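Hypothetical protein (Pseudomonas aeruginosa, PDB 1U69) is of unknown function but has a PhnB-like domain of the glyoxalase clan and may take part in drug resistance. Local coordinates at residues L11-Y24 and W109-T121. Residues are numbered along the deposited sequence; the frame is centred on the assembly and turned at random.
Sequences LWYDSAALEAATFY and WCRDKWGISWQIT
D112 OD2 accepts two hydrogen bonds from opposite faces of the carboxylate plane, from Y24 OH at 2.6 Å and from W118 NE1 at 3.0 Å. In this glyoxalase-clan (PhnB-like) fold, strand 7-13 and helix 17-27 meet the hairpin loop between antiparallel strands 109-111 and 117-122. D112 OD1 is held as well, by W114 N in an Asx turn and by I116 N. Four donors thus fix the carboxylate's rotation and would probably stabilise its negative charge. The chain of bonds runs on: Y13 OH donates to Y24 OH at 2.8 Å. The Y24 ring also takes the edge of W118 on one face, with CE1 of Y24 3.7 Å from W118 CZ2.

W114, in the type I turn D112-G115, lies flat on the helix at A20. CB of A20 sits over the centre of its six-membered ring in a CH-pi contact, and K113 CB lies on the opposite face. The edge of Y13 is turned to the face of the five-membered ring in an offset edge-to-face pair, planes at 75°. F23 CD2 comes within 3.7 Å of W114 CZ3. I116 CG1 is anti to its carbonyl carbon (chi1 -69°) and the chain runs on extended (chi2 156°), so CD1 reaches both tyrosine hydroxyls and CD1 of L11.

On the exposed side K113 NZ donates to the syn lone pair of E19 OE2 at 2.8 Å, in a salt bridge. One water bridges E19 OE1 and W114 NE1.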
ATOM      1  N   LEU A  11      -9.179 -16.159  -5.184  1.00  8.13           N
ATOM      2  CA  LEU A  11     -10.577 -16.074  -5.574  1.00  8.36           C
ATOM      3  C   LEU A  11     -10.930 -17.307  -6.385  1.00  8.30           C
ATOM      4  O   LEU A  11     -10.185 -17.688  -7.285  1.00  8.23           O
ATOM      5  CB  LEU A  11     -10.813 -14.819  -6.401  1.00  9.03           C
ATOM      6  CG  LEU A  11     -10.605 -13.525  -5.605  1.00 10.32           C
ATOM      7  CD1 LEU A  11     -10.522 -12.357  -6.557  1.00 11.84           C
ATOM      8  CD2 LEU A  11     -11.718 -13.350  -4.588  1.00 13.36           C
ATOM      9  N   TRP A  12     -12.071 -17.910  -6.053  1.00  8.48           N
ATOM     10  CA  TRP A  12     -12.532 -19.173  -6.636  1.00  9.04           C
ATOM     11  C   TRP A  12     -13.309 -18.898  -7.916  1.00  9.30           C
ATOM     12  O   TRP A  12     -14.183 -18.029  -7.943  1.00 10.76           O
ATOM     13  CB  TRP A  12     -13.432 -19.891  -5.623  1.00  9.85           C
ATOM     14  CG  TRP A  12     -13.693 -21.346  -5.861  1.00  9.13           C
ATOM     15  CD1 TRP A  12     -14.508 -21.892  -6.806  1.00 12.60           C
ATOM     16  CD2 TRP A  12     -13.172 -22.432  -5.101  1.00 10.57           C
ATOM     17  NE1 TRP A  12     -14.513 -23.259  -6.684  1.00 12.56           N
ATOM     18  CE2 TRP A  12     -13.703 -23.621  -5.645  1.00 12.23           C
ATOM     19  CE3 TRP A  12     -12.309 -22.528  -4.012  1.00 12.04           C
ATOM     20  CZ2 TRP A  12     -13.385 -24.881  -5.148  1.00 14.21           C
ATOM     21  CZ3 TRP A  12     -11.990 -23.787  -3.515  1.00 14.15           C
ATOM     22  CH2 TRP A  12     -12.522 -24.944  -4.088  1.00 15.15           C
ATOM     23  N   TYR A  13     -12.986 -19.639  -8.969  1.00  9.43           N
ATOM     24  CA  TYR A  13     -13.710 -19.582 -10.241  1.00  9.66           C
ATOM     25  C   TYR A  13     -14.094 -20.989 -10.684  1.00 10.72           C
ATOM     26  O   TYR A  13     -13.474 -21.968 -10.278  1.00 11.39           O
ATOM     27  CB  TYR A  13     -12.856 -18.924 -11.339  1.00  9.78           C
ATOM     28  CG  TYR A  13     -12.533 -17.483 -11.052  1.00  8.68           C
ATOM     29  CD1 TYR A  13     -13.382 -16.462 -11.465  1.00  8.60           C
ATOM     30  CD2 TYR A  13     -11.374 -17.141 -10.349  1.00  8.89           C
ATOM     31  CE1 TYR A  13     -13.108 -15.143 -11.165  1.00  8.81           C
ATOM     32  CE2 TYR A  13     -11.087 -15.828 -10.058  1.00  6.56           C
ATOM     33  CZ  TYR A  13     -11.949 -14.834 -10.459  1.00  7.33           C
ATOM     34  OH  TYR A  13     -11.646 -13.535 -10.121  1.00  9.50           O
ATOM     35  N   ASP A  14     -15.138 -21.063 -11.505  1.00 12.13           N
ATOM     36  CA  ASP A  14     -15.555 -22.278 -12.189  1.00 13.87           C
ATOM     37  C   ASP A  14     -14.963 -22.245 -13.604  1.00 14.38           C
ATOM     38  O   ASP A  14     -15.582 -21.732 -14.546  1.00 16.83           O
ATOM     39  CB  ASP A  14     -17.084 -22.308 -12.249  1.00 13.69           C
ATOM     40  CG  ASP A  14     -17.631 -23.585 -12.835  1.00 15.35           C
ATOM     41  OD1 ASP A  14     -16.863 -24.536 -13.037  1.00 14.91           O
ATOM     42  OD2 ASP A  14     -18.840 -23.706 -13.108  1.00 18.45           O
ATOM     43  N   SER A  15     -13.758 -22.770 -13.741  1.00 15.30           N
ATOM     44  CA  SER A  15     -13.051 -22.815 -15.016  1.00 16.03           C
ATOM     45  C   SER A  15     -12.929 -21.473 -15.757  1.00 15.38           C
ATOM     46  O   SER A  15     -12.946 -21.465 -16.983  1.00 18.02           O
ATOM     47  CB  SER A  15     -13.759 -23.799 -15.952  1.00 16.23           C
ATOM     48  OG  SER A  15     -14.828 -23.130 -16.607  1.00 20.18           O
ATOM     49  N   ALA A  16     -12.850 -20.354 -15.048  1.00 14.25           N
ATOM     50  CA  ALA A  16     -12.823 -19.036 -15.688  1.00 13.13           C
ATOM     51  C   ALA A  16     -11.718 -18.106 -15.173  1.00 12.10           C
ATOM     52  O   ALA A  16     -11.732 -16.909 -15.488  1.00 10.87           O
ATOM     53  CB  ALA A  16     -14.166 -18.362 -15.498  1.00 14.12           C
ATOM     54  N   ALA A  17     -10.765 -18.631 -14.395  1.00 11.07           N
ATOM     55  CA  ALA A  17      -9.749 -17.787 -13.755  1.00 10.57           C
ATOM     56  C   ALA A  17      -8.946 -16.952 -14.742  1.00 10.59           C
ATOM     57  O   ALA A  17      -8.675 -15.778 -14.488  1.00  9.76           O
ATOM     58  CB  ALA A  17      -8.800 -18.629 -12.881  1.00 10.64           C
ATOM     59  N   LEU A  18      -8.543 -17.551 -15.859  1.00 10.14           N
ATOM     60  CA  LEU A  18      -7.739 -16.817 -16.838  1.00 10.60           C
ATOM     61  C   LEU A  18      -8.561 -15.710 -17.495  1.00 10.36           C
ATOM     62  O   LEU A  18      -8.060 -14.611 -17.678  1.00  9.68           O
ATOM     63  CB  LEU A  18      -7.141 -17.752 -17.892  1.00 10.84           C
ATOM     64  CG  LEU A  18      -6.175 -17.100 -18.897  1.00 11.59           C
ATOM     65  CD1 LEU A  18      -5.040 -16.324 -18.213  1.00 12.90           C
ATOM     66  CD2 LEU A  18      -5.613 -18.181 -19.835  1.00 13.17           C
ATOM     67  N   GLU A  19      -9.809 -16.007 -17.853  1.00 10.73           N
ATOM     68  CA  GLU A  19     -10.687 -15.016 -18.479  1.00 10.94           C
ATOM     69  C   GLU A  19     -10.900 -13.839 -17.544  1.00 10.13           C
ATOM     70  O   GLU A  19     -10.850 -12.696 -17.982  1.00 10.25           O
ATOM     71  CB  GLU A  19     -12.057 -15.600 -18.863  1.00 11.14           C
ATOM     72  CG  GLU A  19     -12.983 -14.577 -19.548  1.00 14.05           C
ATOM     73  CD  GLU A  19     -14.414 -15.050 -19.721  1.00 18.17           C
ATOM     74  OE1 GLU A  19     -14.640 -16.285 -19.763  1.00 21.80           O
ATOM     75  OE2 GLU A  19     -15.320 -14.188 -19.839  1.00 16.32           O
ATOM     76  N   ALA A  20     -11.171 -14.141 -16.269  1.00  9.10           N
ATOM     77  CA  ALA A  20     -11.406 -13.112 -15.259  1.00  8.63           C
ATOM     78  C   ALA A  20     -10.185 -12.246 -15.077  1.00  8.55           C
ATOM     79  O   ALA A  20     -10.283 -11.029 -15.143  1.00  7.91           O
ATOM     80  CB  ALA A  20     -11.803 -13.737 -13.950  1.00  8.43           C
ATOM     81  N   ALA A  21      -9.028 -12.875 -14.860  1.00  8.35           N
ATOM     82  CA  ALA A  21      -7.772 -12.153 -14.632  1.00  8.27           C
ATOM     83  C   ALA A  21      -7.452 -11.242 -15.815  1.00  7.86           C
ATOM     84  O   ALA A  21      -7.028 -10.092 -15.645  1.00  8.31           O
ATOM     85  CB  ALA A  21      -6.649 -13.132 -14.403  1.00  9.21           C
ATOM     86  N   THR A  22      -7.662 -11.767 -17.012  1.00  7.82           N
ATOM     87  CA  THR A  22      -7.408 -11.020 -18.230  1.00  8.19           C
ATOM     88  C   THR A  22      -8.340  -9.815 -18.300  1.00  8.21           C
ATOM     89  O   THR A  22      -7.923  -8.718 -18.650  1.00  8.37           O
ATOM     90  CB  THR A  22      -7.611 -11.920 -19.451  1.00  8.86           C
ATOM     91  OG1 THR A  22      -6.653 -12.986 -19.418  1.00  9.49           O
ATOM     92  CG2 THR A  22      -7.308 -11.162 -20.728  1.00  8.36           C
ATOM     93  N   PHE A  23      -9.613 -10.030 -17.982  1.00  8.17           N
ATOM     94  CA  PHE A  23     -10.586  -8.940 -17.939  1.00  8.05           C
ATOM     95  C   PHE A  23     -10.186  -7.864 -16.932  1.00  8.22           C
ATOM     96  O   PHE A  23     -10.273  -6.677 -17.224  1.00  7.82           O
ATOM     97  CB  PHE A  23     -11.987  -9.489 -17.603  1.00  7.98           C
ATOM     98  CG  PHE A  23     -13.032  -8.417 -17.370  1.00  8.75           C
ATOM     99  CD1 PHE A  23     -13.569  -7.714 -18.422  1.00 10.24           C
ATOM    100  CD2 PHE A  23     -13.458  -8.109 -16.090  1.00 10.53           C
ATOM    101  CE1 PHE A  23     -14.515  -6.717 -18.196  1.00 11.03           C
ATOM    102  CE2 PHE A  23     -14.409  -7.116 -15.865  1.00 12.02           C
ATOM    103  CZ  PHE A  23     -14.929  -6.428 -16.923  1.00 11.21           C
ATOM    104  N   TYR A  24      -9.765  -8.268 -15.739  1.00  7.93           N
ATOM    105  CA  TYR A  24      -9.418  -7.282 -14.732  1.00  8.60           C
ATOM    106  C   TYR A  24      -8.213  -6.477 -15.222  1.00  9.21           C
ATOM    107  O   TYR A  24      -8.144  -5.272 -15.030  1.00  9.75           O
ATOM    108  CB  TYR A  24      -9.090  -7.935 -13.391  1.00  7.92           C
ATOM    109  CG  TYR A  24     -10.166  -8.801 -12.766  1.00  8.30           C
ATOM    110  CD1 TYR A  24     -11.529  -8.514 -12.904  1.00  9.16           C
ATOM    111  CD2 TYR A  24      -9.813  -9.907 -12.005  1.00  8.23           C
ATOM    112  CE1 TYR A  24     -12.500  -9.318 -12.307  1.00  8.47           C
ATOM    113  CE2 TYR A  24     -10.773 -10.700 -11.390  1.00  8.96           C
ATOM    114  CZ  TYR A  24     -12.118 -10.414 -11.561  1.00  8.77           C
ATOM    115  OH  TYR A  24     -13.060 -11.210 -10.944  1.00  9.05           O
ATOM    116  N   TRP A 109     -21.713  -0.521  -4.561  1.00  9.74           N
ATOM    117  CA  TRP A 109     -21.513  -1.950  -4.755  1.00  9.10           C
ATOM    118  C   TRP A 109     -22.051  -2.420  -6.102  1.00  9.10           C
ATOM    119  O   TRP A 109     -23.133  -2.010  -6.542  1.00  8.51           O
ATOM    120  CB  TRP A 109     -22.216  -2.736  -3.652  1.00  9.08           C
ATOM    121  CG  TRP A 109     -21.645  -2.555  -2.253  1.00  9.82           C
ATOM    122  CD1 TRP A 109     -21.632  -1.418  -1.494  1.00 10.74           C
ATOM    123  CD2 TRP A 109     -21.054  -3.578  -1.448  1.00  9.75           C
ATOM    124  NE1 TRP A 109     -21.055  -1.670  -0.268  1.00 12.43           N
ATOM    125  CE2 TRP A 109     -20.689  -2.992  -0.216  1.00 11.06           C
ATOM    126  CE3 TRP A 109     -20.781  -4.942  -1.651  1.00 10.95           C
ATOM    127  CZ2 TRP A 109     -20.069  -3.724   0.808  1.00 10.42           C
ATOM    128  CZ3 TRP A 109     -20.169  -5.669  -0.627  1.00 10.05           C
ATOM    129  CH2 TRP A 109     -19.825  -5.050   0.580  1.00 10.41           C
ATOM    130  N   CYS A 110     -21.306  -3.323  -6.723  1.00  9.12           N
ATOM    131  CA  CYS A 110     -21.722  -4.030  -7.915  1.00  9.54           C
ATOM    132  C   CYS A 110     -21.048  -5.408  -7.917  1.00  9.49           C
ATOM    133  O   CYS A 110     -20.328  -5.770  -6.968  1.00  9.27           O
ATOM    134  CB  CYS A 110     -21.369  -3.209  -9.157  1.00  8.69           C
ATOM    135  SG  CYS A 110     -19.605  -2.870  -9.341  1.00 10.12           S
ATOM    136  N   ARG A 111     -21.343  -6.205  -8.931  1.00 10.12           N
ATOM    137  CA  ARG A 111     -20.882  -7.576  -9.011  1.00 10.98           C
ATOM    138  C   ARG A 111     -20.396  -7.872 -10.414  1.00 11.00           C
ATOM    139  O   ARG A 111     -21.018  -7.455 -11.389  1.00 10.85           O
ATOM    140  CB  ARG A 111     -22.021  -8.526  -8.641  1.00 12.27           C
ATOM    141  CG  ARG A 111     -22.517  -8.328  -7.244  1.00 16.29           C
ATOM    142  CD  ARG A 111     -22.893  -9.602  -6.527  1.00 20.54           C
ATOM    143  NE  ARG A 111     -24.032 -10.221  -7.174  1.00 21.94           N
ATOM    144  CZ  ARG A 111     -25.268 -10.252  -6.691  1.00 22.70           C
ATOM    145  NH1 ARG A 111     -25.562  -9.709  -5.503  1.00 22.32           N
ATOM    146  NH2 ARG A 111     -26.216 -10.836  -7.407  1.00 23.03           N
ATOM    147  N   ASP A 112     -19.291  -8.602 -10.523  1.00  9.76           N
ATOM    148  CA  ASP A 112     -18.779  -8.961 -11.843  1.00  9.90           C
ATOM    149  C   ASP A 112     -19.410 -10.256 -12.371  1.00  9.52           C
ATOM    150  O   ASP A 112     -20.241 -10.893 -11.719  1.00  9.90           O
ATOM    151  CB  ASP A 112     -17.239  -8.967 -11.902  1.00  9.67           C
ATOM    152  CG  ASP A 112     -16.580 -10.091 -11.118  1.00  9.24           C
ATOM    153  OD1 ASP A 112     -17.213 -11.144 -10.876  1.00  9.03           O
ATOM    154  OD2 ASP A 112     -15.359  -9.996 -10.768  1.00 10.03           O
ATOM    155  N   LYS A 113     -18.997 -10.613 -13.583  1.00 10.26           N
ATOM    156  CA  LYS A 113     -19.510 -11.766 -14.303  1.00 10.97           C
ATOM    157  C   LYS A 113     -19.388 -13.064 -13.521  1.00 11.59           C
ATOM    158  O   LYS A 113     -20.198 -13.967 -13.717  1.00 11.35           O
ATOM    159  CB  LYS A 113     -18.727 -11.894 -15.619  1.00 11.30           C
ATOM    160  CG  LYS A 113     -19.097 -13.072 -16.487  1.00 13.37           C
ATOM    161  CD  LYS A 113     -18.501 -12.933 -17.877  1.00 13.61           C
ATOM    162  CE  LYS A 113     -18.937 -14.070 -18.778  1.00 15.13           C
ATOM    163  NZ  LYS A 113     -18.131 -14.122 -20.013  1.00 15.39           N
ATOM    164  N   TRP A 114     -18.383 -13.148 -12.643  1.00 10.86           N
ATOM    165  CA  TRP A 114     -18.045 -14.370 -11.905  1.00 11.30           C
ATOM    166  C   TRP A 114     -18.593 -14.308 -10.484  1.00 11.11           C
ATOM    167  O   TRP A 114     -18.361 -15.204  -9.676  1.00 11.88           O
ATOM    168  CB  TRP A 114     -16.517 -14.588 -11.958  1.00 11.43           C
ATOM    169  CG  TRP A 114     -16.079 -14.574 -13.389  1.00 11.69           C
ATOM    170  CD1 TRP A 114     -16.157 -15.611 -14.273  1.00 11.58           C
ATOM    171  CD2 TRP A 114     -15.628 -13.444 -14.144  1.00 10.05           C
ATOM    172  NE1 TRP A 114     -15.745 -15.206 -15.523  1.00 12.06           N
ATOM    173  CE2 TRP A 114     -15.408 -13.881 -15.471  1.00 10.26           C
ATOM    174  CE3 TRP A 114     -15.354 -12.110 -13.831  1.00 10.54           C
ATOM    175  CZ2 TRP A 114     -14.946 -13.035 -16.468  1.00 10.85           C
ATOM    176  CZ3 TRP A 114     -14.901 -11.274 -14.817  1.00 10.09           C
ATOM    177  CH2 TRP A 114     -14.705 -11.735 -16.128  1.00 11.15           C
ATOM    178  N   GLY A 115     -19.374 -13.262 -10.212  1.00 10.76           N
ATOM    179  CA  GLY A 115     -20.082 -13.115  -8.959  1.00 11.12           C
ATOM    180  C   GLY A 115     -19.326 -12.414  -7.857  1.00 10.43           C
ATOM    181  O   GLY A 115     -19.836 -12.353  -6.733  1.00 10.50           O
ATOM    182  N   ILE A 116     -18.145 -11.877  -8.157  1.00  9.56           N
ATOM    183  CA  ILE A 116     -17.321 -11.220  -7.133  1.00  9.45           C
ATOM    184  C   ILE A 116     -17.814  -9.799  -6.938  1.00  8.58           C
ATOM    185  O   ILE A 116     -18.131  -9.108  -7.906  1.00  9.07           O
ATOM    186  CB  ILE A 116     -15.847 -11.262  -7.549  1.00  9.51           C
ATOM    187  CG1 ILE A 116     -15.363 -12.715  -7.476  1.00 11.35           C
ATOM    188  CG2 ILE A 116     -15.006 -10.332  -6.687  1.00 10.42           C
ATOM    189  CD1 ILE A 116     -14.208 -13.004  -8.331  1.00 14.19           C
ATOM    190  N   SER A 117     -17.886  -9.365  -5.690  1.00  8.39           N
ATOM    191  CA  SER A 117     -18.364  -8.032  -5.356  1.00  8.45           C
ATOM    192  C   SER A 117     -17.253  -6.983  -5.448  1.00  8.89           C
ATOM    193  O   SER A 117     -16.153  -7.173  -4.932  1.00  8.53           O
ATOM    194  CB  SER A 117     -18.948  -8.000  -3.940  1.00  8.62           C
ATOM    195  OG  SER A 117     -20.235  -8.627  -3.874  1.00  8.46           O
ATOM    196  N   TRP A 118     -17.559  -5.880  -6.114  1.00  7.93           N
ATOM    197  CA  TRP A 118     -16.692  -4.712  -6.185  1.00  8.01           C
ATOM    198  C   TRP A 118     -17.454  -3.523  -5.633  1.00  8.29           C
ATOM    199  O   TRP A 118     -18.664  -3.448  -5.803  1.00 10.06           O
ATOM    200  CB  TRP A 118     -16.311  -4.422  -7.644  1.00  8.25           C
ATOM    201  CG  TRP A 118     -15.494  -5.490  -8.264  1.00  7.28           C
ATOM    202  CD1 TRP A 118     -15.946  -6.667  -8.777  1.00  7.97           C
ATOM    203  CD2 TRP A 118     -14.073  -5.506  -8.416  1.00  7.15           C
ATOM    204  NE1 TRP A 118     -14.893  -7.414  -9.249  1.00  8.40           N
ATOM    205  CE2 TRP A 118     -13.732  -6.724  -9.039  1.00  7.19           C
ATOM    206  CE3 TRP A 118     -13.048  -4.608  -8.095  1.00  7.37           C
ATOM    207  CZ2 TRP A 118     -12.420  -7.069  -9.350  1.00  6.45           C
ATOM    208  CZ3 TRP A 118     -11.738  -4.959  -8.397  1.00  7.47           C
ATOM    209  CH2 TRP A 118     -11.439  -6.182  -9.009  1.00  7.89           C
ATOM    210  N   GLN A 119     -16.747  -2.614  -4.967  1.00  6.68           N
ATOM    211  CA  GLN A 119     -17.277  -1.309  -4.591  1.00  7.09           C
ATOM    212  C   GLN A 119     -16.469  -0.256  -5.343  1.00  7.57           C
ATOM    213  O   GLN A 119     -15.247  -0.240  -5.265  1.00  7.52           O
ATOM    214  CB  GLN A 119     -17.135  -1.060  -3.094  1.00  7.51           C
ATOM    215  CG  GLN A 119     -17.921  -2.003  -2.203  1.00  9.59           C
ATOM    216  CD  GLN A 119     -17.603  -1.734  -0.752  1.00  9.68           C
ATOM    217  OE1 GLN A 119     -17.820  -0.615  -0.282  1.00  8.69           O
ATOM    218  NE2 GLN A 119     -17.062  -2.731  -0.042  1.00  9.41           N
ATOM    219  N   ILE A 120     -17.148   0.598  -6.106  1.00  8.80           N
ATOM    220  CA  ILE A 120     -16.512   1.699  -6.788  1.00  9.49           C
ATOM    221  C   ILE A 120     -16.876   2.931  -5.973  1.00  9.77           C
ATOM    222  O   ILE A 120     -17.993   3.438  -6.057  1.00  9.33           O
ATOM    223  CB  ILE A 120     -16.978   1.812  -8.260  1.00  9.79           C
ATOM    224  CG1 ILE A 120     -16.853   0.455  -8.992  1.00  9.95           C
ATOM    225  CG2 ILE A 120     -16.203   2.917  -8.958  1.00 10.36           C
ATOM    226  CD1 ILE A 120     -15.515  -0.189  -8.945  1.00 11.13           C
ATOM    227  N   THR A 121     -15.934   3.335  -5.125  1.00  9.87           N
ATOM    228  CA  THR A 121     -16.183   4.239  -4.002  1.00 10.79           C
ATOM    229  C   THR A 121     -15.339   5.503  -4.117  1.00 11.31           C
ATOM    230  O   THR A 121     -14.150   5.489  -3.826  1.00 11.37           O
ATOM    231  CB  THR A 121     -15.841   3.521  -2.682  1.00 10.95           C
ATOM    232  OG1 THR A 121     -16.570   2.293  -2.597  1.00 10.55           O
ATOM    233  CG2 THR A 121     -16.286   4.330  -1.463  1.00 10.34           C
TER
HETATM  234  O   HOH W   1     -16.533 -17.336  -9.612  1.00 25.60           O
HETATM  235  O   HOH W   2     -16.747 -16.931 -17.903  1.00 36.36           O